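Local coordinates for protein isoprenyl transferase (Campylobacter jejuni, PDB 3UGS) that probably condenses isopentenyl diphosphate with allylic diphosphates to build long polyprenyl chains, as a magnesium-dependent homodimeric undecaprenyl diphosphate synthase, at residues E87-K91 with N92-L96. Residues are numbered along the deposited sequence; the frame is centred on the assembly and turned at random.
Sequences EKFEK and NNVRL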
# COMPACT_ATOMS: atom_id res chain seq x y z
N GLU A 87 13.24 11.27 -28.33
CA GLU A 87 13.01 12.46 -29.17
C GLU A 87 12.82 13.74 -28.36
O GLU A 87 13.53 14.75 -28.50
CB GLU A 87 11.78 12.26 -30.08
CG GLU A 87 11.20 13.55 -30.63
CD GLU A 87 10.20 13.33 -31.77
OE1 GLU A 87 9.04 12.92 -31.49
OE2 GLU A 87 10.58 13.58 -32.94
N LYS A 88 11.84 13.66 -27.49
CA LYS A 88 11.25 14.85 -26.80
C LYS A 88 11.76 15.16 -25.40
O LYS A 88 11.55 16.25 -24.93
CB LYS A 88 9.73 14.74 -26.73
CG LYS A 88 9.05 14.83 -28.10
CD LYS A 88 7.54 14.68 -28.02
CE LYS A 88 6.89 14.79 -29.41
NZ LYS A 88 5.41 14.62 -29.33
N PHE A 89 12.45 14.23 -24.76
CA PHE A 89 12.75 14.37 -23.30
C PHE A 89 13.82 15.39 -22.92
O PHE A 89 13.57 16.28 -22.10
CB PHE A 89 13.07 13.04 -22.62
CG PHE A 89 11.90 12.44 -21.88
CD1 PHE A 89 12.10 11.69 -20.72
CD2 PHE A 89 10.61 12.60 -22.34
CE1 PHE A 89 11.04 11.14 -20.04
CE2 PHE A 89 9.54 12.05 -21.66
CZ PHE A 89 9.76 11.31 -20.51
N GLU A 90 15.00 15.25 -23.48
CA GLU A 90 16.16 16.06 -23.01
C GLU A 90 16.08 17.51 -23.39
O GLU A 90 16.66 18.36 -22.74
CB GLU A 90 17.52 15.50 -23.43
CG GLU A 90 18.15 16.15 -24.64
CD GLU A 90 19.53 16.74 -24.36
OE1 GLU A 90 20.52 15.96 -24.36
OE2 GLU A 90 19.61 17.98 -24.18
N LYS A 91 15.33 17.76 -24.45
CA LYS A 91 15.15 19.13 -24.98
C LYS A 91 14.08 19.87 -24.17
O LYS A 91 13.91 21.08 -24.27
CB LYS A 91 14.80 19.12 -26.47
CG LYS A 91 13.32 18.96 -26.74
CD LYS A 91 13.05 18.38 -28.12
CE LYS A 91 13.16 19.46 -29.20
NZ LYS A 91 12.98 18.89 -30.56
N ASN A 92 13.33 19.09 -23.41
CA ASN A 92 12.37 19.62 -22.40
C ASN A 92 12.86 19.51 -20.97
O ASN A 92 12.17 19.86 -20.02
CB ASN A 92 11.01 18.98 -22.54
CG ASN A 92 10.16 19.63 -23.62
OD1 ASN A 92 9.87 20.83 -23.56
ND2 ASN A 92 9.76 18.85 -24.61
N ASN A 93 14.09 19.03 -20.83
CA ASN A 93 14.78 18.97 -19.51
C ASN A 93 14.09 17.99 -18.53
O ASN A 93 14.07 18.18 -17.32
CB ASN A 93 14.82 20.39 -18.90
CG ASN A 93 15.90 20.54 -17.85
OD1 ASN A 93 16.90 19.84 -17.90
ND2 ASN A 93 15.70 21.45 -16.88
N VAL A 94 13.48 16.98 -19.12
CA VAL A 94 12.85 15.87 -18.39
C VAL A 94 13.80 14.68 -18.32
O VAL A 94 14.32 14.19 -19.32
CB VAL A 94 11.54 15.40 -19.01
CG1 VAL A 94 10.94 14.26 -18.20
CG2 VAL A 94 10.55 16.55 -19.07
N ARG A 95 14.02 14.21 -17.10
CA ARG A 95 14.82 13.01 -16.86
C ARG A 95 13.93 11.77 -16.83
O ARG A 95 12.80 11.78 -16.33
CB ARG A 95 15.59 13.11 -15.54
CG ARG A 95 16.69 12.08 -15.37
CD ARG A 95 17.17 11.92 -13.93
NE ARG A 95 18.33 11.04 -13.88
CZ ARG A 95 18.74 10.36 -12.81
NH1 ARG A 95 18.10 10.46 -11.66
NH2 ARG A 95 19.79 9.55 -12.91
N LEU A 96 14.45 10.70 -17.41
CA LEU A 96 13.81 9.37 -17.33
C LEU A 96 14.64 8.37 -16.54
O LEU A 96 15.82 8.16 -16.78
CB LEU A 96 13.48 8.78 -18.69
CG LEU A 96 12.81 7.38 -18.59
CD1 LEU A 96 11.32 7.47 -18.30
CD2 LEU A 96 13.03 6.55 -19.83
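Phe89 O takes hydrogen bonds from Asn92 N and Val94 N where helix 68-88 gives way to strand 94-99. Asn92 N, at 3.1 Å from Phe89 O, closes a type I beta turn from Phe89 to Asn92. Val94 N also lies 3.1 Å from Phe89 O and makes the straighter bond, with an N-H...O angle of 161°. The two donors come from opposite faces of the carbonyl plane, so one oxygen ties both the turn and the first residue of the strand. A weak bond runs from Asn93 N to Glu90 O. Asn93 has positive phi (66°), which takes the chain out of its helical course. Together with the Val94 bond this makes a Schellman motif.

One side chain joins this backbone network. Asn92 ND2 donates to Lys88 O at 3.2 Å, near the end of the helix. ND2 lies in the Lys88 carbonyl plane, while Lys88 O is tilted from the Asn92 amide plane. Lys91 CB and CG lie alongside Asn92.

The apolar contact is centred on the Phe89 ring. Val94 CG1 sits over one face, 3.8 Å from the ring centroid, in a CH-pi contact displaced toward the rim near CE1. With chi1 at 180°, this methyl is opposite the backbone N and meets the ring. Leu96 CB approaches the ring obliquely, 3.7 Å from Phe89 CE1. Val94 and Leu96, two apart on the strand, both set out toward residues 87-91.

The connection lies away from the annotated sites. Strand 94-99 is an outermost strand of the chain's parallel sheet, next to strand 126-134. Val128 of that strand touches Phe89, Val94 and Leu96. Met43 of helix 34-48 packs on Phe89 and Val94, while Thr120 of helix 107-120 meets Phe89.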